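Local coordinates for ferritin like protein (Caulobacter vibrioides, PDB 3HL1) that is of unestablished function but belongs to the ferritin-like family and, as its relatives do, may bind metal within a bundle of long helices, at residues A65-Y70 with Q166-E171. Sequence-based numbering, arbitrary orientation.
Sequences ANAYGY and QKQMDE
Gln-166 lies within the long loop between helices 144-157 and 188-207, where it passes the C-terminal end of helix 42-67, and its side chain illustrates how a carbonyl at a helix end can take a second donor from a distant part of the chain. With CG anti to the backbone N (chi1 -172°) and the chain extended beyond it, the amide reaches over the last turn, and NE2 donates to the backbone O of Asn-66 at 2.8 Å. The bond is nearly straight, 160° at the hydrogen, and lies in the carbonyl plane. The same oxygen already accepts from Gly-69 N at 3.0 Å, so two N-H groups grip it.

That second bond belongs to a Schellman motif, the classic ending of an alpha-helix: Gly-69, at positive phi, is the first residue to leave helical geometry, and Tyr-70 N closes the outer bond to Ala-65 O at 2.9 Å. The loop residue thus docks on the terminus of a long helix of the ferritin-like fold.

At Lys-167 the backbone turns into left-handed helical angles, and the side chain crosses that of Asn-66 at about a right angle, CB lying 3.6 Å from Asn-66 OD1 before the chain leads away. The Asn-66 amide is fixed mainly from elsewhere, OD1 by Ser-71 OG and ND2 by the carbonyls of Ser-62 and Phe-284; a water links ND2, weakly, to Lys-167 O.

Gln-168 bends at chi2 (-65°) and folds back, so that NE2 donates to Gln-166 O at 2.9 Å from above the carbonyl plane and also to Asn-63 O, while OE1 accepts from Val-184 N. Held this way, NE2 packs 3.9 Å from Asn-66 CB. Farther on, Met-169 O continues the docking along the helix by accepting from Asn-63 ND2, its selenomethionine side chain turning towards Met-283 and Phe-284.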
loop_
_atom_site.group_PDB
_atom_site.type_symbol
_atom_site.label_atom_id
_atom_site.label_comp_id
_atom_site.label_asym_id
_atom_site.label_seq_id
_atom_site.Cartn_x
_atom_site.Cartn_y
_atom_site.Cartn_z
ATOM N N ALA A 65 9.849 0.642 11.531
ATOM C CA ALA A 65 10.873 1.643 11.213
ATOM C C ALA A 65 11.178 2.466 12.461
ATOM O O ALA A 65 12.342 2.733 12.767
ATOM C CB ALA A 65 10.412 2.549 10.050
ATOM N N ASN A 66 10.144 2.937 13.139
ATOM C CA ASN A 66 10.342 3.736 14.332
ATOM C C ASN A 66 11.088 3.013 15.456
ATOM O O ASN A 66 11.907 3.638 16.177
ATOM C CB ASN A 66 9.037 4.375 14.860
ATOM C CG ASN A 66 8.746 5.680 14.209
ATOM O OD1 ASN A 66 9.504 6.653 14.351
ATOM N ND2 ASN A 66 7.682 5.712 13.419
ATOM N N ALA A 67 10.807 1.737 15.634
ATOM C CA ALA A 67 11.544 0.915 16.597
ATOM C C ALA A 67 13.053 0.907 16.292
ATOM O O ALA A 67 13.855 0.891 17.234
ATOM C CB ALA A 67 11.046 -0.495 16.607
ATOM N N TYR A 68 13.431 0.940 14.997
ATOM C CA TYR A 68 14.826 1.029 14.575
ATOM C C TYR A 68 15.381 2.474 14.519
ATOM O O TYR A 68 16.526 2.680 14.136
ATOM C CB TYR A 68 15.023 0.366 13.214
ATOM C CG TYR A 68 15.056 -1.130 13.273
ATOM C CD1 TYR A 68 13.884 -1.882 13.403
ATOM C CD2 TYR A 68 16.270 -1.824 13.196
ATOM C CE1 TYR A 68 13.913 -3.268 13.430
ATOM C CE2 TYR A 68 16.301 -3.228 13.249
ATOM C CZ TYR A 68 15.117 -3.931 13.354
ATOM O OH TYR A 68 15.140 -5.313 13.424
ATOM N N GLY A 69 14.556 3.448 14.862
ATOM C CA GLY A 69 14.933 4.842 14.960
ATOM C C GLY A 69 14.605 5.747 13.775
ATOM O O GLY A 69 15.072 6.890 13.715
ATOM N N TYR A 70 13.850 5.241 12.805
ATOM C CA TYR A 70 13.481 6.002 11.625
ATOM C C TYR A 70 11.980 6.297 11.567
ATOM O O TYR A 70 11.177 5.408 11.476
ATOM C CB TYR A 70 13.868 5.235 10.361
ATOM C CG TYR A 70 13.560 5.915 9.054
ATOM C CD1 TYR A 70 14.372 6.943 8.574
ATOM C CD2 TYR A 70 12.470 5.538 8.302
ATOM C CE1 TYR A 70 14.109 7.578 7.367
ATOM C CE2 TYR A 70 12.189 6.146 7.074
ATOM C CZ TYR A 70 12.989 7.179 6.624
ATOM O OH TYR A 70 12.714 7.835 5.436
ATOM N N GLN A 166 8.950 3.154 20.985
ATOM C CA GLN A 166 9.559 4.300 20.359
ATOM C C GLN A 166 8.720 4.782 19.220
ATOM O O GLN A 166 8.749 4.181 18.140
ATOM C CB GLN A 166 10.968 3.934 19.857
ATOM C CG GLN A 166 11.748 5.168 19.366
ATOM C CD GLN A 166 13.224 4.901 19.276
ATOM O OE1 GLN A 166 13.993 5.382 20.109
ATOM N NE2 GLN A 166 13.638 4.107 18.264
ATOM N N LYS A 167 7.975 5.868 19.453
ATOM C CA LYS A 167 7.129 6.497 18.458
ATOM C C LYS A 167 6.223 5.480 17.754
ATOM O O LYS A 167 6.115 5.432 16.529
ATOM C CB LYS A 167 7.996 7.305 17.509
ATOM C CG LYS A 167 8.872 8.346 18.196
ATOM C CD LYS A 167 9.615 9.191 17.172
ATOM C CE LYS A 167 10.309 10.345 17.766
ATOM N NZ LYS A 167 11.397 9.878 18.588
ATOM N N GLN A 168 5.553 4.665 18.583
ATOM C CA GLN A 168 4.660 3.628 18.088
ATOM C C GLN A 168 3.241 4.178 17.960
ATOM O O GLN A 168 2.820 5.015 18.749
ATOM C CB GLN A 168 4.647 2.423 19.014
ATOM C CG GLN A 168 5.951 1.745 19.172
ATOM C CD GLN A 168 6.415 1.125 17.903
ATOM O OE1 GLN A 168 5.918 0.086 17.489
ATOM N NE2 GLN A 168 7.395 1.742 17.279
HETATM N N MSE A 169 2.521 3.646 17.001
HETATM C CA MSE A 169 1.164 4.057 16.661
HETATM C C MSE A 169 0.245 2.852 16.706
HETATM O O MSE A 169 0.646 1.734 16.403
HETATM C CB MSE A 169 1.211 4.649 15.268
HETATM C CG MSE A 169 -0.034 5.110 14.673
HETATM SE SE MSE A 169 0.562 5.873 12.997
HETATM C CE MSE A 169 -1.089 5.702 12.080
ATOM N N ASP A 170 -0.995 3.066 17.127
ATOM C CA ASP A 170 -1.977 1.973 17.168
ATOM C C ASP A 170 -3.419 2.476 16.919
ATOM O O ASP A 170 -4.166 2.711 17.856
ATOM C CB ASP A 170 -1.841 1.197 18.501
ATOM C CG ASP A 170 -2.507 -0.200 18.450
ATOM O OD1 ASP A 170 -2.771 -0.730 17.331
ATOM O OD2 ASP A 170 -2.763 -0.777 19.537
ATOM N N GLU A 171 -3.757 2.655 15.642
ATOM C CA GLU A 171 -5.093 3.017 15.168
ATOM C C GLU A 171 -5.538 1.893 14.232
ATOM O O GLU A 171 -6.712 1.556 14.162
ATOM C CB GLU A 171 -5.060 4.338 14.407
ATOM C CG GLU A 171 -4.292 5.495 15.114
ATOM C CD GLU A 171 -5.043 6.139 16.324
ATOM O OE1 GLU A 171 -6.260 6.437 16.222
ATOM O OE2 GLU A 171 -4.400 6.384 17.373
HETATM O O HOH W 1 4.904 4.489 14.064
#